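Local coordinates for protein sortase (Streptomyces avermitilis, PDB 5GO5) that acts as a calcium-independent housekeeping cysteine transpeptidase, probably cleaving the sorting signals of secreted proteins and joining them to the cell wall, at residues M54-L59 with D118-T123; V67-G72 with L80-N85; K109-L114 with H177-W182. All blocks are in the same frame, centred on the assembly; numbering follows the deposited sequence.

Contact 1 of 3, residues M54-L59 with D118-T123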
loop_
_atom_site.group_PDB
_atom_site.type_symbol
_atom_site.label_atom_id
_atom_site.label_comp_id
_atom_site.label_asym_id
_atom_site.label_seq_id
_atom_site.Cartn_x
_atom_site.Cartn_y
_atom_site.Cartn_z
ATOM N N MET A 54 -6.467 -3.923 -3.919
ATOM C CA MET A 54 -6.454 -2.756 -3.061
ATOM C C MET A 54 -7.573 -1.802 -3.428
ATOM O O MET A 54 -7.811 -1.532 -4.596
ATOM C CB MET A 54 -5.102 -2.042 -3.129
ATOM C CG MET A 54 -4.903 -0.944 -2.079
ATOM S SD MET A 54 -3.326 -0.052 -2.228
ATOM C CE MET A 54 -2.149 -1.335 -1.844
ATOM N N TYR A 55 -8.164 -1.223 -2.389
ATOM C CA TYR A 55 -9.138 -0.154 -2.481
ATOM C C TYR A 55 -8.722 0.973 -1.538
ATOM O O TYR A 55 -8.294 0.710 -0.421
ATOM C CB TYR A 55 -10.512 -0.678 -2.015
ATOM C CG TYR A 55 -11.031 -1.876 -2.790
ATOM C CD1 TYR A 55 -10.634 -3.189 -2.488
ATOM C CD2 TYR A 55 -11.923 -1.697 -3.901
ATOM C CE1 TYR A 55 -11.089 -4.277 -3.231
ATOM C CE2 TYR A 55 -12.368 -2.773 -4.610
ATOM C CZ TYR A 55 -11.949 -4.060 -4.312
ATOM O OH TYR A 55 -12.389 -5.127 -5.034
ATOM N N ILE A 56 -8.869 2.221 -1.968
ATOM C CA ILE A 56 -8.568 3.384 -1.137
ATOM C C ILE A 56 -9.704 4.377 -1.358
ATOM O O ILE A 56 -9.712 5.039 -2.373
ATOM C CB ILE A 56 -7.235 4.010 -1.491
ATOM C CG1 ILE A 56 -6.097 2.972 -1.348
ATOM C CG2 ILE A 56 -6.946 5.195 -0.601
ATOM C CD1 ILE A 56 -4.749 3.478 -1.808
ATOM N N PRO A 57 -10.631 4.438 -0.418
ATOM C CA PRO A 57 -11.812 5.319 -0.606
ATOM C C PRO A 57 -11.450 6.772 -0.991
ATOM O O PRO A 57 -12.116 7.377 -1.843
ATOM C CB PRO A 57 -12.490 5.194 0.734
ATOM C CG PRO A 57 -12.278 3.775 1.144
ATOM C CD PRO A 57 -10.851 3.489 0.687
ATOM N N ARG A 58 -10.370 7.324 -0.448
ATOM C CA ARG A 58 -9.933 8.678 -0.777
ATOM C C ARG A 58 -9.671 8.895 -2.242
ATOM O O ARG A 58 -9.880 9.992 -2.765
ATOM C CB ARG A 58 -8.687 9.094 0.010
ATOM C CG ARG A 58 -8.108 10.472 -0.268
ATOM C CD ARG A 58 -9.047 11.603 0.170
ATOM N NE ARG A 58 -9.187 11.612 1.605
ATOM C CZ ARG A 58 -10.040 12.378 2.281
ATOM N NH1 ARG A 58 -10.863 13.213 1.624
ATOM N NH2 ARG A 58 -10.102 12.274 3.610
ATOM N N LEU A 59 -9.194 7.858 -2.930
ATOM C CA LEU A 59 -8.895 7.943 -4.318
ATOM C C LEU A 59 -10.122 7.645 -5.228
ATOM O O LEU A 59 -9.981 7.693 -6.452
ATOM C CB LEU A 59 -7.771 6.984 -4.663
ATOM C CG LEU A 59 -6.456 7.150 -3.863
ATOM C CD1 LEU A 59 -5.394 6.179 -4.390
ATOM C CD2 LEU A 59 -5.954 8.584 -3.897
ATOM N N ASP A 118 -7.056 8.164 6.690
ATOM C CA ASP A 118 -7.581 7.515 5.482
ATOM C C ASP A 118 -7.261 6.017 5.505
ATOM O O ASP A 118 -6.181 5.619 5.916
ATOM C CB ASP A 118 -7.044 8.150 4.244
ATOM C CG ASP A 118 -7.720 9.471 3.900
ATOM O OD1 ASP A 118 -8.763 9.833 4.500
ATOM O OD2 ASP A 118 -7.210 10.129 3.005
ATOM N N GLU A 119 -8.222 5.219 5.049
ATOM C CA GLU A 119 -8.134 3.783 5.039
ATOM C C GLU A 119 -7.572 3.282 3.713
ATOM O O GLU A 119 -7.863 3.827 2.623
ATOM C CB GLU A 119 -9.503 3.167 5.274
ATOM C CG GLU A 119 -10.099 3.528 6.632
ATOM C CD GLU A 119 -11.606 3.820 6.536
ATOM O OE1 GLU A 119 -12.108 4.347 5.500
ATOM O OE2 GLU A 119 -12.316 3.481 7.486
ATOM N N VAL A 120 -6.788 2.222 3.822
ATOM C CA VAL A 120 -6.265 1.448 2.698
ATOM C C VAL A 120 -6.676 0.015 2.944
ATOM O O VAL A 120 -6.314 -0.559 3.953
ATOM C CB VAL A 120 -4.717 1.578 2.599
ATOM C CG1 VAL A 120 -4.180 0.729 1.478
ATOM C CG2 VAL A 120 -4.288 3.046 2.462
ATOM N N VAL A 121 -7.501 -0.535 2.052
ATOM C CA VAL A 121 -8.184 -1.781 2.273
ATOM C C VAL A 121 -7.741 -2.790 1.239
ATOM O O VAL A 121 -7.719 -2.449 0.048
ATOM C CB VAL A 121 -9.710 -1.612 2.171
ATOM C CG1 VAL A 121 -10.429 -2.920 2.426
ATOM C CG2 VAL A 121 -10.173 -0.581 3.208
ATOM N N LEU A 122 -7.364 -3.990 1.682
ATOM C CA LEU A 122 -7.034 -5.064 0.774
ATOM C C LEU A 122 -7.799 -6.316 1.053
ATOM O O LEU A 122 -8.135 -6.624 2.209
ATOM C CB LEU A 122 -5.555 -5.423 0.810
ATOM C CG LEU A 122 -4.627 -4.305 0.337
ATOM C CD1 LEU A 122 -4.091 -3.461 1.478
ATOM C CD2 LEU A 122 -3.482 -4.818 -0.533
ATOM N N THR A 123 -8.048 -7.066 -0.014
ATOM C CA THR A 123 -8.550 -8.412 0.105
ATOM C C THR A 123 -7.581 -9.384 -0.560
ATOM O O THR A 123 -7.036 -9.084 -1.640
ATOM C CB THR A 123 -9.985 -8.607 -0.457
ATOM O OG1 THR A 123 -10.304 -10.001 -0.428
ATOM C CG2 THR A 123 -10.141 -8.054 -1.865
HETATM O O HOH W 1 -9.117 6.242 1.882
#
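R58 and D118 meet where two antiparallel chains part, and their side chains cross at about a right angle. The guanidinium comes side-on, NE reaching D118 OD2 at 2.8 Å in a nearly straight bond while R58 NH2 finds the syn lone pair of D118 OD1 at 2.9 Å. The salt bridge is bidentate, the two flat groups turned 39° against each other, with OD2 close to the guanidinium plane but NE lying off the carboxylate plane. R58 CG, anti to the backbone N (chi1 178°), rests against OD2, and bends at chi2 and chi3, both 66°, fold the guanidinium back to the carboxylate. A second grip on that oxygen, from the backbone N of R115, helps fix the carboxylate's rotation.

Next to the salt bridge a water takes the place of a direct strand bond, accepting from R58 N and donating to E119 O. True pairing begins at Y55 and V121, where Y55 N donates to V121 O (2.8 Å) and V121 N returns a bond to Y55 O (2.9 Å). On the sheet face that carries Y55, its ring turns an edge to T123, CE1 lying 4.1 Å from CG2. On the M54 face the contacts between the segments are apolar. M54 runs alongside L122, its CE 4.0 Å from L122 CD2, and slants across V120, with SD 3.9 Å from CG1; I56 lies beside V120, and L164 and L166 pack against this side. Since strands 50-55 and 119-123 stand first and last in the sheet order, their pairing closes the beta barrel of the sortase fold.

Contact 2 of 3, residues V67-G72 with L80-N85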
loop_
_atom_site.group_PDB
_atom_site.type_symbol
_atom_site.label_atom_id
_atom_site.label_comp_id
_atom_site.label_asym_id
_atom_site.label_seq_id
_atom_site.Cartn_x
_atom_site.Cartn_y
_atom_site.Cartn_z
ATOM N N VAL A 67 -2.747 -6.007 -6.834
ATOM C CA VAL A 67 -1.398 -5.955 -6.267
ATOM C C VAL A 67 -0.703 -7.233 -6.679
ATOM O O VAL A 67 -1.150 -8.339 -6.401
ATOM C CB VAL A 67 -1.388 -5.795 -4.755
ATOM C CG1 VAL A 67 0.049 -5.564 -4.274
ATOM C CG2 VAL A 67 -2.317 -4.648 -4.342
ATOM N N LEU A 68 0.442 -7.054 -7.340
ATOM C CA LEU A 68 1.231 -8.130 -7.864
ATOM C C LEU A 68 2.508 -8.247 -7.052
ATOM O O LEU A 68 2.991 -7.265 -6.505
ATOM C CB LEU A 68 1.601 -7.849 -9.334
ATOM C CG LEU A 68 0.484 -8.046 -10.361
ATOM C CD1 LEU A 68 -0.550 -6.961 -10.220
ATOM C CD2 LEU A 68 1.060 -8.011 -11.768
ATOM N N GLU A 69 3.080 -9.460 -7.024
ATOM C CA GLU A 69 4.325 -9.655 -6.315
ATOM C C GLU A 69 5.503 -9.136 -7.106
ATOM O O GLU A 69 5.659 -9.471 -8.307
ATOM C CB GLU A 69 4.495 -11.144 -5.979
ATOM C CG GLU A 69 5.811 -11.508 -5.299
ATOM C CD GLU A 69 6.002 -10.933 -3.901
ATOM O OE1 GLU A 69 5.358 -9.917 -3.547
ATOM O OE2 GLU A 69 6.796 -11.522 -3.129
ATOM N N GLY A 70 6.359 -8.361 -6.456
ATOM C CA GLY A 70 7.512 -7.805 -7.129
ATOM C C GLY A 70 7.391 -6.381 -7.555
ATOM O O GLY A 70 6.300 -5.842 -7.647
ATOM N N THR A 71 8.526 -5.749 -7.839
ATOM C CA THR A 71 8.552 -4.349 -8.220
ATOM C C THR A 71 9.371 -4.133 -9.488
ATOM O O THR A 71 9.805 -3.008 -9.742
ATOM C CB THR A 71 9.051 -3.431 -7.100
ATOM O OG1 THR A 71 10.327 -3.895 -6.601
ATOM C CG2 THR A 71 8.044 -3.410 -5.929
ATOM N N GLY A 72 9.539 -5.189 -10.279
ATOM C CA GLY A 72 10.216 -5.024 -11.561
ATOM C C GLY A 72 9.443 -4.060 -12.455
ATOM O O GLY A 72 8.213 -3.869 -12.351
ATOM N N LEU A 80 -0.155 -2.419 -9.079
ATOM C CA LEU A 80 0.717 -2.073 -7.981
ATOM C C LEU A 80 1.647 -3.251 -7.719
ATOM O O LEU A 80 1.290 -4.391 -7.934
ATOM C CB LEU A 80 -0.132 -1.839 -6.762
ATOM C CG LEU A 80 -1.173 -0.766 -6.986
ATOM C CD1 LEU A 80 -1.973 -0.563 -5.734
ATOM C CD2 LEU A 80 -0.583 0.569 -7.391
ATOM N N GLY A 81 2.839 -2.968 -7.207
ATOM C CA GLY A 81 3.819 -4.016 -6.947
ATOM C C GLY A 81 4.242 -4.075 -5.484
ATOM O O GLY A 81 4.593 -3.033 -4.903
ATOM N N HIS A 82 4.210 -5.270 -4.915
ATOM C CA HIS A 82 4.677 -5.524 -3.572
ATOM C C HIS A 82 6.184 -5.755 -3.562
ATOM O O HIS A 82 6.665 -6.623 -4.269
ATOM C CB HIS A 82 3.980 -6.735 -2.987
ATOM C CG HIS A 82 4.487 -7.149 -1.657
ATOM N ND1 HIS A 82 5.056 -8.391 -1.451
ATOM C CD2 HIS A 82 4.455 -6.536 -0.452
ATOM C CE1 HIS A 82 5.395 -8.505 -0.175
ATOM N NE2 HIS A 82 5.012 -7.412 0.455
ATOM N N TYR A 83 6.902 -4.977 -2.743
ATOM C CA TYR A 83 8.321 -5.248 -2.519
ATOM C C TYR A 83 8.507 -6.660 -1.953
ATOM O O TYR A 83 8.016 -6.992 -0.877
ATOM C CB TYR A 83 8.967 -4.191 -1.629
ATOM C CG TYR A 83 9.123 -2.856 -2.279
ATOM C CD1 TYR A 83 8.111 -1.876 -2.211
ATOM C CD2 TYR A 83 10.306 -2.531 -2.929
ATOM C CE1 TYR A 83 8.272 -0.633 -2.795
ATOM C CE2 TYR A 83 10.466 -1.328 -3.547
ATOM C CZ TYR A 83 9.464 -0.363 -3.456
ATOM O OH TYR A 83 9.672 0.846 -4.023
ATOM N N ALA A 84 9.235 -7.505 -2.698
ATOM C CA ALA A 84 9.192 -8.930 -2.433
ATOM C C ALA A 84 9.952 -9.328 -1.169
ATOM O O ALA A 84 9.738 -10.396 -0.613
ATOM C CB ALA A 84 9.657 -9.715 -3.669
ATOM N N ASN A 85 10.809 -8.448 -0.705
ATOM C CA ASN A 85 11.577 -8.626 0.546
ATOM C C ASN A 85 10.843 -8.131 1.796
ATOM O O ASN A 85 11.398 -8.173 2.886
ATOM C CB ASN A 85 12.901 -7.876 0.460
ATOM C CG ASN A 85 12.729 -6.401 0.278
ATOM O OD1 ASN A 85 11.953 -5.953 -0.589
ATOM N ND2 ASN A 85 13.424 -5.612 1.073
HETATM O O HOH W 2 6.864 -11.356 -0.440
HETATM O O HOH W 3 10.779 -6.309 -4.849
#
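H82 ND1 donates to E69 OE1 at 2.6 Å, the shortest polar bond between the segments. It is nearly straight and uses the syn lone pair of the oxygen. Carboxylate and imidazole are almost coplanar, 16° apart, and the acceptor lies in the ring plane. Both side chains set out the same way, but the glutamate bends at chi2 (66°), which curls its carboxylate over to the ring edge. The other ring nitrogen, NE2, bonds to A87 O; with an acceptor at each nitrogen the imidazole may well be protonated, and the carboxylate would stabilise that charge. E69 OE2 receives a water at 2.7 Å that also donates to A84 O, and A84 CB packs against the same oxygen.

Beneath this pair the backbones follow a parallel register. On strand 80-82, L68 brackets G81, its N donating to L80 O (2.9 Å) and its O accepting from H82 N (2.8 Å). A further, more bent bond runs from G70 N to H82 O. Having no side chain, G81 lets G70 O approach to 3.2 Å from its CA. Past the strand ends, T71 sets CG2 squarely over the ring centre of Y83, 3.8 Å from the centroid, a CH-pi contact; a water links T71 OG1 to A84 N.

Strands 65-69 and 80-82 lie side by side, joined through helix 73-76 in a beta-alpha-beta crossover. Strand 50-55 adjoins 65-69, touching V67 through F51 and M54; strand 93-98 borders 80-82, with V97 against L80 and A96 and A98 against Y83.

Contact 3 of 3, residues K109-L114 with H177-W182. With SO4 (sulfate ion), chain C.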
loop_
_atom_site.group_PDB
_atom_site.type_symbol
_atom_site.label_atom_id
_atom_site.label_comp_id
_atom_site.label_asym_id
_atom_site.label_seq_id
_atom_site.Cartn_x
_atom_site.Cartn_y
_atom_site.Cartn_z
ATOM N N LYS A 109 -2.153 8.702 -9.161
ATOM C CA LYS A 109 -2.356 10.109 -9.584
ATOM C C LYS A 109 -2.710 11.052 -8.454
ATOM O O LYS A 109 -2.140 12.141 -8.363
ATOM C CB LYS A 109 -3.502 10.127 -10.616
ATOM C CG LYS A 109 -3.925 11.510 -11.117
ATOM C CD LYS A 109 -5.072 11.375 -12.106
ATOM N N ASP A 110 -3.664 10.666 -7.623
ATOM C CA ASP A 110 -4.205 11.523 -6.556
ATOM C C ASP A 110 -3.581 11.247 -5.172
ATOM O O ASP A 110 -4.144 11.607 -4.153
ATOM C CB ASP A 110 -5.723 11.372 -6.483
ATOM C CG ASP A 110 -6.442 11.974 -7.703
ATOM O OD1 ASP A 110 -6.008 13.013 -8.186
ATOM O OD2 ASP A 110 -7.415 11.379 -8.192
ATOM N N PHE A 111 -2.364 10.712 -5.167
ATOM C CA PHE A 111 -1.629 10.416 -3.923
ATOM C C PHE A 111 -1.554 11.602 -2.977
ATOM O O PHE A 111 -1.711 11.453 -1.783
ATOM C CB PHE A 111 -0.239 9.921 -4.299
ATOM C CG PHE A 111 0.427 9.080 -3.251
ATOM C CD1 PHE A 111 1.132 9.643 -2.201
ATOM C CD2 PHE A 111 0.357 7.689 -3.335
ATOM C CE1 PHE A 111 1.815 8.839 -1.280
ATOM C CE2 PHE A 111 1.018 6.888 -2.392
ATOM C CZ PHE A 111 1.778 7.459 -1.399
ATOM N N PRO A 112 -1.352 12.825 -3.510
ATOM C CA PRO A 112 -1.292 13.946 -2.585
ATOM C C PRO A 112 -2.551 14.220 -1.754
ATOM O O PRO A 112 -2.454 14.886 -0.711
ATOM C CB PRO A 112 -0.980 15.133 -3.516
ATOM C CG PRO A 112 -0.274 14.553 -4.654
ATOM C CD PRO A 112 -0.993 13.245 -4.882
ATOM N N LYS A 113 -3.697 13.684 -2.161
ATOM C CA LYS A 113 -4.943 13.800 -1.425
ATOM C C LYS A 113 -5.070 12.897 -0.213
ATOM O O LYS A 113 -5.998 13.059 0.612
ATOM C CB LYS A 113 -6.120 13.516 -2.325
ATOM C CG LYS A 113 -6.315 14.526 -3.442
ATOM C CD LYS A 113 -7.459 14.115 -4.350
ATOM C CE LYS A 113 -8.774 13.853 -3.612
ATOM N N LEU A 114 -4.160 11.911 -0.095
ATOM C CA LEU A 114 -4.202 11.047 1.068
ATOM C C LEU A 114 -3.925 11.816 2.366
ATOM O O LEU A 114 -3.115 12.741 2.375
ATOM C CB LEU A 114 -3.194 9.884 0.926
ATOM C CG LEU A 114 -3.430 8.937 -0.235
ATOM C CD1 LEU A 114 -2.235 8.030 -0.454
ATOM C CD2 LEU A 114 -4.733 8.172 -0.016
ATOM N N HIS A 177 10.726 13.919 -6.872
ATOM C CA HIS A 177 10.625 13.320 -5.542
ATOM C C HIS A 177 9.522 12.274 -5.531
ATOM O O HIS A 177 8.609 12.297 -6.360
ATOM C CB HIS A 177 10.391 14.407 -4.506
ATOM C CG HIS A 177 11.601 15.267 -4.290
ATOM N ND1 HIS A 177 11.970 16.257 -5.177
ATOM C CD2 HIS A 177 12.561 15.242 -3.333
ATOM C CE1 HIS A 177 13.083 16.832 -4.757
ATOM N NE2 HIS A 177 13.467 16.231 -3.643
ATOM N N ARG A 178 9.641 11.322 -4.611
ATOM C CA ARG A 178 8.534 10.376 -4.382
ATOM C C ARG A 178 7.739 10.826 -3.190
ATOM O O ARG A 178 8.234 11.542 -2.344
ATOM C CB ARG A 178 9.095 8.989 -4.093
ATOM C CG ARG A 178 9.880 8.432 -5.235
ATOM C CD ARG A 178 10.419 7.075 -4.887
ATOM N NE ARG A 178 10.985 6.456 -6.091
ATOM C CZ ARG A 178 11.503 5.244 -6.126
ATOM N NH1 ARG A 178 11.483 4.476 -5.042
ATOM N NH2 ARG A 178 12.027 4.785 -7.262
ATOM N N LEU A 179 6.504 10.335 -3.096
ATOM C CA LEU A 179 5.695 10.496 -1.969
ATOM C C LEU A 179 5.420 9.146 -1.307
ATOM O O LEU A 179 5.252 8.138 -2.010
ATOM C CB LEU A 179 4.366 11.104 -2.342
ATOM C CG LEU A 179 4.426 12.551 -2.872
ATOM C CD1 LEU A 179 3.020 12.972 -3.248
ATOM C CD2 LEU A 179 4.976 13.463 -1.811
ATOM N N ILE A 180 5.375 9.174 0.016
ATOM C CA ILE A 180 5.243 7.963 0.836
ATOM C C ILE A 180 4.121 8.193 1.824
ATOM O O ILE A 180 3.991 9.283 2.427
ATOM C CB ILE A 180 6.507 7.638 1.684
ATOM C CG1 ILE A 180 7.840 7.867 0.939
ATOM C CG2 ILE A 180 6.427 6.241 2.327
ATOM C CD1 ILE A 180 8.087 6.887 -0.165
ATOM N N VAL A 181 3.319 7.153 2.070
ATOM C CA VAL A 181 2.494 7.114 3.292
ATOM C C VAL A 181 2.749 5.810 4.058
ATOM O O VAL A 181 3.063 4.775 3.458
ATOM C CB VAL A 181 0.970 7.245 3.049
ATOM C CG1 VAL A 181 0.632 8.617 2.511
ATOM C CG2 VAL A 181 0.464 6.166 2.131
ATOM N N TRP A 182 2.600 5.889 5.375
ATOM C CA TRP A 182 2.679 4.757 6.245
ATOM C C TRP A 182 1.389 4.577 7.006
ATOM O O TRP A 182 0.818 5.544 7.502
ATOM C CB TRP A 182 3.829 4.886 7.259
ATOM C CG TRP A 182 5.192 4.923 6.668
ATOM C CD1 TRP A 182 5.960 3.868 6.327
ATOM C CD2 TRP A 182 5.949 6.103 6.340
ATOM N NE1 TRP A 182 7.187 4.309 5.817
ATOM C CE2 TRP A 182 7.206 5.673 5.856
ATOM C CE3 TRP A 182 5.705 7.489 6.459
ATOM C CZ2 TRP A 182 8.192 6.570 5.442
ATOM C CZ3 TRP A 182 6.698 8.390 6.026
ATOM C CH2 TRP A 182 7.921 7.918 5.550
HETATM S S SO4 C . 9.001 17.065 -7.409
HETATM O O1 SO4 C . 10.202 17.375 -6.602
HETATM O O2 SO4 C . 7.857 17.775 -6.785
HETATM O O3 SO4 C . 9.182 17.486 -8.819
HETATM O O4 SO4 C . 8.748 15.607 -7.401
#
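The side chains of F111 and L179 run alongside each other, pointing opposite ways, and the phenylalanine carries most of the apolar packing. Its CD1 lies 3.6 Å from L179 CB, its CE1 4.0 Å from V181 CG1, and its edge faces the backbone N of V181. L114, three residues along the same loop, closes the cluster: its CD1 sits over the centre of one F111 face and touches V181 CG1 at 4.2 Å. P112 adds a crossing contact, its CG 3.9 Å from L179 CD1. With an alanine at F111, a gap would probably open between the loop and the strand, and the L114 methyl would lose the ring face it covers.

Hydrogen bonds do not cross between the segments. The turn of 109-114 is held internally, by L114 N to F111 O and K113 N to D110 O, whereas the strand spends its backbone on T168, L166 and other neighbours. Just before the strand a sulfate, probably from crystallisation, accepts from H177 N at its O4 (2.7 Å).

R101, touching P112 and L179, also lines the bound-glycine pocket with T168. Packing thus seats the loop on strand 178-190 near the predicted sortase active site, the F111 side chain about 8 Å from the bound glycine.

How the contacts relate
One curled sheet, that of the sortase barrel, connects all three contacts, an example of how a fold combines local pairing (contact 2) with contacts between segments some 60 residues apart (contacts 1 and 3). Contact 2 is nested inside the loop that contact 1 closes; contact 3 crosses contact 1, its second segment coming later. Centres of contacts 1 and 2 lie about 17 Å apart, yet strands 50-55 and 65-69 are neighbours, and M54 SD reaches L80 CD1, two strands away, at 3.8 Å. Contacts 1 and 3, about 13 Å apart between centres, join where I56 meets L114. Contacts 2 and 3, about 18 Å apart, both approach the predicted catalytic H100, its side chain about 7 Å from that of L80 and 10 Å from that of F111.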